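Local coordinates for T-cell surface glycoprotein CD1A1 antigen (Gallus gallus, PDB 3JVG) that probably presents lipid antigens to T cells at the cell surface, as other CD1 proteins do, through an MHC class I-like ectodomain, at residues Lys9-Ala14 and Leu27-Asp32; Arg53-Lys58 and Arg167-Ala172. One frame throughout, in Å; residues are numbered along the deposited sequence.

From the N terminus, strand 6-18 turns back directly into strand 21-30, and interaction 1 closes this hairpin with 12 residues between its segments. Interaction 2 opens only after that, so the two contacts lie in series and neither nests in the other. Interaction 2 closes a much longer loop of 108 residues, from the short helical turn before helix 58-82 to the end of helix 148-172. Interaction 1 thus belongs to the sheet floor of the MHC-like domain, and interaction 2 to one end of the paired helices above it. Their centres are about 17 Å apart. They meet where Leu30 CD1 packs on Phe169 O at 4.1 Å.

Interaction 1: residues Lys9-Ala14 and Leu27-Asp32; sequences KLLHFA and LGLLGD
Leu11 and Leu29 both carry CG anti to the carbonyl carbon, with chi1 at -66° and -62°. Their CD1 methyls meet at 3.9 Å, and the two side chains cross obliquely. Nearer the backbone, Leu11 CB lies 4.3 Å from Leu27 CB. Lys9 lies on the same face as these three leucines. Its NZ has its partner outside the two strands, in a salt bridge to an acidic side chain of the other protein chain in the assembly. Other residues of that chain pack on Leu11 and Leu27.

The strands form an antiparallel hairpin in the sheet that floors the groove of the MHC class I-like fold. Lys9 pairs with Leu29 and Leu11 with Leu27 as hydrogen-bonded pairs. In the first pair, Lys9 N and Leu29 N each bond the other residue's O at 2.7 Å. In the second, Leu11 N gives a nearly straight bond to Leu27 O, also at 2.7 Å. The return bond, from Leu27 N to Leu11 O at 2.8 Å, is more bent, and its donor is tilted 21° from the carbonyl plane.

Leu10 and Gly28 form the non-hydrogen-bonded pair between them. Leu10 CA makes a CA-H...O contact with Leu27 O at 3.4 Å. On the opposite face, Leu10 CD2 reaches over the side-chain-less Gly28 and touches its CA at 3.8 Å.

Interaction 2: residues Arg53-Lys58 and Arg167-Ala172; sequences RPSLPK and RLFIQA
Leu56 meets Leu168 and Phe169 at one end of the MHC class I-like helical pair. It lies just before helix 58-82 and faces the last turns of helix 148-172. Its CB does not itself touch that helix. CG is anti to the carbonyl carbon (chi1 -80°), and beyond it the two methyls do the touching. Leu56 CD1 lies 3.4 Å from Leu168 CD2, shorter than usual van der Waals contact. The tightness is doubtful, because chi2 of Leu56 (-33°) is not staggered. Leu56 CD2 is 4.0 Å from Leu168 CD2. Leu56 CD2 also comes to the edge of the Phe169 ring, near its plane, 3.8 Å from Phe169 CE1. Trp61 of helix 58-82 packs on both Leu56 and Phe169.

Ser55 sits beside this leucine, and its CB points toward the helix. Ser55 CB meets Ala172 CB at 3.8 Å. OG takes the position between the backbone N and the carbonyl carbon (chi1 82°). Its polar partner is local, a hydrogen bond with Leu52 O. Across the contact it makes a van der Waals approach at the edge of the phenyl ring, with Ser55 OG 3.5 Å from Phe169 CE1.

Interaction 1: residues Lys9-Ala14 and Leu27-Asp32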
ATOM      1  N   LYS A   9      11.260   4.892   1.119  1.00 16.83           N
ATOM      2  CA  LYS A   9      10.429   4.997   2.285  1.00 16.43           C
ATOM      3  C   LYS A   9      10.507   3.789   3.230  1.00 16.06           C
ATOM      4  O   LYS A   9      10.311   2.625   2.813  1.00 17.73           O
ATOM      5  CB  LYS A   9       8.967   5.186   1.878  1.00 16.60           C
ATOM      6  CG  LYS A   9       8.083   5.539   3.006  1.00 17.56           C
ATOM      7  CD  LYS A   9       6.601   5.340   2.642  1.00 26.85           C
ATOM      8  CE  LYS A   9       6.025   6.394   1.768  1.00 32.93           C
ATOM      9  NZ  LYS A   9       4.843   5.808   1.002  1.00 33.52           N
ATOM     10  N   LEU A  10      10.745   4.062   4.493  1.00 15.83           N
ATOM     11  CA  LEU A  10      10.754   3.010   5.488  1.00 15.96           C
ATOM     12  C   LEU A  10       9.536   3.184   6.355  1.00 16.49           C
ATOM     13  O   LEU A  10       9.329   4.273   6.937  1.00 18.04           O
ATOM     14  CB  LEU A  10      12.000   3.103   6.365  1.00 15.74           C
ATOM     15  CG  LEU A  10      13.364   3.019   5.642  1.00 16.62           C
ATOM     16  CD1 LEU A  10      14.501   3.218   6.667  1.00 19.32           C
ATOM     17  CD2 LEU A  10      13.533   1.645   4.890  1.00 16.20           C
ATOM     18  N   LEU A  11       8.790   2.105   6.507  1.00 15.67           N
ATOM     19  CA  LEU A  11       7.573   2.096   7.287  1.00 15.74           C
ATOM     20  C   LEU A  11       7.765   1.169   8.489  1.00 16.05           C
ATOM     21  O   LEU A  11       8.302   0.023   8.382  1.00 16.59           O
ATOM     22  CB  LEU A  11       6.474   1.536   6.406  1.00 15.98           C
ATOM     23  CG  LEU A  11       6.000   2.310   5.167  1.00 16.08           C
ATOM     24  CD1 LEU A  11       4.736   1.600   4.561  1.00 16.51           C
ATOM     25  CD2 LEU A  11       5.695   3.923   5.482  1.00 16.06           C
ATOM     26  N   HIS A  12       7.301   1.602   9.632  1.00 15.99           N
ATOM     27  CA  HIS A  12       7.344   0.752  10.811  1.00 16.37           C
ATOM     28  C   HIS A  12       5.997   0.864  11.535  1.00 16.67           C
ATOM     29  O   HIS A  12       5.301   1.917  11.468  1.00 16.54           O
ATOM     30  CB  HIS A  12       8.537   1.199  11.653  1.00 16.62           C
ATOM     31  CG  HIS A  12       8.341   1.157  13.149  1.00 19.07           C
ATOM     32  ND1 HIS A  12       7.843   2.234  13.866  1.00 17.37           N
ATOM     33  CD2 HIS A  12       8.687   0.220  14.073  1.00 18.34           C
ATOM     34  CE1 HIS A  12       7.851   1.943  15.157  1.00 17.30           C
ATOM     35  NE2 HIS A  12       8.345   0.724  15.310  1.00 18.59           N
ATOM     36  N   PHE A  13       5.569  -0.219  12.172  1.00 17.25           N
ATOM     37  CA  PHE A  13       4.380  -0.115  13.024  1.00 17.72           C
ATOM     38  C   PHE A  13       4.534  -1.018  14.200  1.00 18.46           C
ATOM     39  O   PHE A  13       5.280  -2.009  14.135  1.00 18.74           O
ATOM     40  CB  PHE A  13       3.075  -0.429  12.311  1.00 17.99           C
ATOM     41  CG  PHE A  13       3.049  -1.769  11.568  1.00 18.34           C
ATOM     42  CD1 PHE A  13       2.498  -2.901  12.169  1.00 19.25           C
ATOM     43  CD2 PHE A  13       3.500  -1.853  10.245  1.00 18.00           C
ATOM     44  CE1 PHE A  13       2.438  -4.099  11.515  1.00 19.73           C
ATOM     45  CE2 PHE A  13       3.444  -3.073   9.549  1.00 18.37           C
ATOM     46  CZ  PHE A  13       2.913  -4.188  10.190  1.00 19.47           C
ATOM     47  N   ALA A  14       3.820  -0.678  15.278  1.00 18.94           N
ATOM     48  CA  ALA A  14       3.907  -1.415  16.541  1.00 19.86           C
ATOM     49  C   ALA A  14       2.586  -1.380  17.292  1.00 20.62           C
ATOM     50  O   ALA A  14       2.013  -0.310  17.556  1.00 20.68           O
ATOM     51  CB  ALA A  14       5.030  -0.852  17.406  1.00 19.78           C
ATOM     52  N   LEU A  27       8.512  -2.268   6.719  1.00 20.27           N
ATOM     53  CA  LEU A  27       8.677  -2.418   5.272  1.00 20.44           C
ATOM     54  C   LEU A  27       9.555  -1.333   4.721  1.00 19.37           C
ATOM     55  O   LEU A  27       9.526  -0.192   5.225  1.00 20.89           O
ATOM     56  CB  LEU A  27       7.313  -2.265   4.570  1.00 21.87           C
ATOM     57  CG  LEU A  27       6.550  -3.428   3.949  1.00 23.44           C
ATOM     58  CD1 LEU A  27       5.532  -2.913   2.877  1.00 26.63           C
ATOM     59  CD2 LEU A  27       7.451  -4.500   3.324  1.00 21.10           C
ATOM     60  N   GLY A  28      10.335  -1.674   3.702  1.00 18.25           N
ATOM     61  CA  GLY A  28      11.246  -0.735   2.984  1.00 17.01           C
ATOM     62  C   GLY A  28      10.702  -0.624   1.560  1.00 17.51           C
ATOM     63  O   GLY A  28      10.438  -1.652   0.918  1.00 18.36           O
ATOM     64  N   LEU A  29      10.463   0.588   1.078  1.00 16.68           N
ATOM     65  CA  LEU A  29       9.919   0.745  -0.247  1.00 17.08           C
ATOM     66  C   LEU A  29      10.733   1.697  -1.069  1.00 17.37           C
ATOM     67  O   LEU A  29      11.212   2.714  -0.553  1.00 17.21           O
ATOM     68  CB  LEU A  29       8.477   1.289  -0.176  1.00 17.09           C
ATOM     69  CG  LEU A  29       7.403   0.438   0.524  1.00 17.03           C
ATOM     70  CD1 LEU A  29       6.218   1.287   0.990  1.00 17.54           C
ATOM     71  CD2 LEU A  29       6.921  -0.694  -0.368  1.00 17.76           C
ATOM     72  N   LEU A  30      10.827   1.385  -2.347  1.00 17.93           N
ATOM     73  CA  LEU A  30      11.418   2.230  -3.340  1.00 18.48           C
ATOM     74  C   LEU A  30      10.297   2.430  -4.359  1.00 19.03           C
ATOM     75  O   LEU A  30      10.002   1.557  -5.199  1.00 19.47           O
ATOM     76  CB  LEU A  30      12.625   1.482  -3.946  1.00 18.87           C
ATOM     77  CG  LEU A  30      13.857   2.197  -4.531  1.00 23.24           C
ATOM     78  CD1 LEU A  30      14.206   1.764  -5.930  1.00 24.60           C
ATOM     79  CD2 LEU A  30      13.944   3.725  -4.334  1.00 22.97           C
ATOM     80  N   GLY A  31       9.653   3.582  -4.282  1.00 19.16           N
ATOM     81  CA  GLY A  31       8.365   3.778  -4.964  1.00 19.72           C
ATOM     82  C   GLY A  31       7.385   2.731  -4.448  1.00 19.35           C
ATOM     83  O   GLY A  31       7.107   2.652  -3.217  1.00 18.67           O
ATOM     84  N   ASP A  32       6.855   1.902  -5.345  1.00 19.91           N
ATOM     85  CA  ASP A  32       5.973   0.814  -4.879  1.00 19.75           C
ATOM     86  C   ASP A  32       6.709  -0.521  -4.968  1.00 19.69           C
ATOM     87  O   ASP A  32       6.079  -1.547  -4.903  1.00 19.89           O
ATOM     88  CB  ASP A  32       4.654   0.733  -5.681  1.00 20.59           C
ATOM     89  CG  ASP A  32       4.884   0.576  -7.174  1.00 21.54           C
ATOM     90  OD1 ASP A  32       6.048   0.561  -7.608  1.00 21.54           O
ATOM     91  OD2 ASP A  32       3.889   0.463  -7.954  1.00 22.43           O
TER

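Interaction 2: residues Arg53-Lys58 and Arg167-Ala172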
ATOM      1  N   ARG A  53      21.538  -6.296  -2.081  1.00 27.10           N
ATOM      2  CA  ARG A  53      22.751  -6.674  -1.330  1.00 28.56           C
ATOM      3  C   ARG A  53      24.051  -6.327  -2.014  1.00 28.46           C
ATOM      4  O   ARG A  53      24.933  -5.854  -1.364  1.00 29.41           O
ATOM      5  CB  ARG A  53      22.764  -8.155  -0.889  1.00 30.54           C
ATOM      6  CG  ARG A  53      21.700  -8.513   0.166  1.00 33.46           C
ATOM      7  CD  ARG A  53      21.916  -7.755   1.505  1.00 41.60           C
ATOM      8  NE  ARG A  53      23.116  -8.238   2.215  1.00 48.43           N
ATOM      9  CZ  ARG A  53      23.311  -8.234   3.540  1.00 48.71           C
ATOM     10  NH1 ARG A  53      22.379  -7.787   4.374  1.00 47.01           N
ATOM     11  NH2 ARG A  53      24.458  -8.683   4.034  1.00 49.03           N
ATOM     12  N   PRO A  54      24.168  -6.510  -3.345  1.00 28.99           N
ATOM     13  CA  PRO A  54      25.448  -6.181  -3.929  1.00 28.96           C
ATOM     14  C   PRO A  54      25.613  -4.698  -4.189  1.00 28.58           C
ATOM     15  O   PRO A  54      26.704  -4.268  -4.618  1.00 29.47           O
ATOM     16  CB  PRO A  54      25.418  -6.938  -5.276  1.00 31.92           C
ATOM     17  CG  PRO A  54      24.175  -7.855  -5.220  1.00 29.51           C
ATOM     18  CD  PRO A  54      23.255  -7.084  -4.354  1.00 28.99           C
ATOM     19  N   SER A  55      24.565  -3.907  -3.936  1.00 25.84           N
ATOM     20  CA  SER A  55      24.667  -2.492  -4.210  1.00 25.55           C
ATOM     21  C   SER A  55      25.493  -1.779  -3.150  1.00 25.68           C
ATOM     22  O   SER A  55      26.027  -0.727  -3.437  1.00 26.00           O
ATOM     23  CB  SER A  55      23.296  -1.830  -4.425  1.00 23.55           C
ATOM     24  OG  SER A  55      22.682  -1.522  -3.175  1.00 23.62           O
ATOM     25  N   LEU A  56      25.616  -2.361  -1.954  1.00 25.16           N
ATOM     26  CA  LEU A  56      26.468  -1.784  -0.885  1.00 25.87           C
ATOM     27  C   LEU A  56      27.333  -2.887  -0.292  1.00 26.84           C
ATOM     28  O   LEU A  56      26.939  -4.060  -0.346  1.00 27.14           O
ATOM     29  CB  LEU A  56      25.609  -1.241   0.246  1.00 24.82           C
ATOM     30  CG  LEU A  56      24.837   0.084   0.361  1.00 24.71           C
ATOM     31  CD1 LEU A  56      25.488   1.304  -0.349  1.00 29.27           C
ATOM     32  CD2 LEU A  56      23.550  -0.108  -0.031  1.00 26.66           C
ATOM     33  N   PRO A  57      28.510  -2.538   0.264  1.00 27.58           N
ATOM     34  CA  PRO A  57      29.287  -3.586   0.924  1.00 28.09           C
ATOM     35  C   PRO A  57      28.630  -4.084   2.215  1.00 26.89           C
ATOM     36  O   PRO A  57      27.876  -3.364   2.884  1.00 25.74           O
ATOM     37  CB  PRO A  57      30.659  -2.923   1.231  1.00 29.64           C
ATOM     38  CG  PRO A  57      30.504  -1.448   0.931  1.00 29.66           C
ATOM     39  CD  PRO A  57      29.130  -1.193   0.370  1.00 28.90           C
ATOM     40  N   LYS A  58      28.930  -5.318   2.537  1.00 27.65           N
ATOM     41  CA  LYS A  58      28.516  -5.938   3.759  1.00 27.57           C
ATOM     42  C   LYS A  58      28.552  -4.981   4.980  1.00 27.16           C
ATOM     43  O   LYS A  58      27.562  -4.838   5.657  1.00 26.20           O
ATOM     44  CB  LYS A  58      29.419  -7.163   3.976  1.00 29.58           C
ATOM     45  CG  LYS A  58      28.669  -8.487   4.194  1.00 36.72           C
ATOM     46  CD  LYS A  58      27.445  -8.340   5.158  1.00 41.28           C
ATOM     47  CE  LYS A  58      27.190  -9.627   5.982  1.00 45.79           C
ATOM     48  NZ  LYS A  58      25.817  -9.622   6.605  1.00 47.69           N
ATOM     49  N   ARG A 167      19.884   7.738  -4.521  1.00 25.49           N
ATOM     50  CA  ARG A 167      20.492   7.923  -5.848  1.00 28.17           C
ATOM     51  C   ARG A 167      21.070   6.611  -6.328  1.00 28.67           C
ATOM     52  O   ARG A 167      20.898   6.216  -7.491  1.00 29.30           O
ATOM     53  CB  ARG A 167      21.619   8.934  -5.844  1.00 29.18           C
ATOM     54  CG  ARG A 167      21.146  10.307  -5.581  1.00 33.08           C
ATOM     55  CD  ARG A 167      22.237  11.338  -5.866  1.00 36.11           C
ATOM     56  NE  ARG A 167      21.616  12.307  -6.753  1.00 43.42           N
ATOM     57  CZ  ARG A 167      21.123  13.486  -6.373  1.00 46.95           C
ATOM     58  NH1 ARG A 167      21.241  13.901  -5.104  1.00 44.96           N
ATOM     59  NH2 ARG A 167      20.550  14.278  -7.284  1.00 49.86           N
ATOM     60  N   LEU A 168      21.754   5.946  -5.413  1.00 27.72           N
ATOM     61  CA  LEU A 168      22.353   4.672  -5.684  1.00 28.02           C
ATOM     62  C   LEU A 168      21.325   3.558  -5.986  1.00 27.60           C
ATOM     63  O   LEU A 168      21.570   2.719  -6.861  1.00 28.82           O
ATOM     64  CB  LEU A 168      23.152   4.308  -4.465  1.00 28.29           C
ATOM     65  CG  LEU A 168      23.541   2.865  -4.362  1.00 29.76           C
ATOM     66  CD1 LEU A 168      24.821   2.644  -5.167  1.00 34.69           C
ATOM     67  CD2 LEU A 168      23.787   2.662  -2.904  1.00 34.46           C
ATOM     68  N   PHE A 169      20.207   3.533  -5.252  1.00 24.85           N
ATOM     69  CA  PHE A 169      19.135   2.542  -5.469  1.00 25.00           C
ATOM     70  C   PHE A 169      18.400   2.765  -6.816  1.00 25.94           C
ATOM     71  O   PHE A 169      18.031   1.792  -7.503  1.00 26.26           O
ATOM     72  CB  PHE A 169      18.123   2.563  -4.298  1.00 21.48           C
ATOM     73  CG  PHE A 169      18.607   1.855  -3.036  1.00 20.95           C
ATOM     74  CD1 PHE A 169      19.883   1.278  -2.969  1.00 20.63           C
ATOM     75  CD2 PHE A 169      17.790   1.759  -1.919  1.00 19.23           C
ATOM     76  CE1 PHE A 169      20.309   0.598  -1.831  1.00 20.38           C
ATOM     77  CE2 PHE A 169      18.230   1.074  -0.765  1.00 18.97           C
ATOM     78  CZ  PHE A 169      19.500   0.490  -0.729  1.00 19.58           C
ATOM     79  N   ILE A 170      18.186   4.034  -7.182  1.00 27.01           N
ATOM     80  CA  ILE A 170      17.667   4.367  -8.520  1.00 28.59           C
ATOM     81  C   ILE A 170      18.536   3.716  -9.619  1.00 30.35           C
ATOM     82  O   ILE A 170      18.003   3.159 -10.583  1.00 31.56           O
ATOM     83  CB  ILE A 170      17.574   5.882  -8.769  1.00 29.31           C
ATOM     84  CG1 ILE A 170      16.605   6.539  -7.773  1.00 28.16           C
ATOM     85  CG2 ILE A 170      17.178   6.182 -10.257  1.00 29.80           C
ATOM     86  CD1 ILE A 170      16.652   8.064  -7.802  1.00 28.79           C
ATOM     87  N   GLN A 171      19.858   3.759  -9.450  1.00 30.64           N
ATOM     88  CA  GLN A 171      20.759   3.174 -10.426  1.00 32.04           C
ATOM     89  C   GLN A 171      20.799   1.664 -10.334  1.00 30.26           C
ATOM     90  O   GLN A 171      20.727   1.001 -11.344  1.00 31.14           O
ATOM     91  CB  GLN A 171      22.193   3.730 -10.322  1.00 33.89           C
ATOM     92  CG  GLN A 171      22.481   5.046 -11.112  1.00 41.48           C
ATOM     93  CD  GLN A 171      21.543   5.271 -12.311  1.00 47.68           C
ATOM     94  OE1 GLN A 171      20.710   6.199 -12.306  1.00 47.16           O
ATOM     95  NE2 GLN A 171      21.650   4.400 -13.322  1.00 50.57           N
ATOM     96  N   ALA A 172      20.955   1.124  -9.132  1.00 27.59           N
ATOM     97  CA  ALA A 172      21.040  -0.330  -8.965  1.00 26.94           C
ATOM     98  C   ALA A 172      19.733  -1.060  -9.339  1.00 26.39           C
ATOM     99  O   ALA A 172      19.754  -2.129  -9.980  1.00 27.30           O
ATOM    100  CB  ALA A 172      21.437  -0.668  -7.548  1.00 25.83           C
TER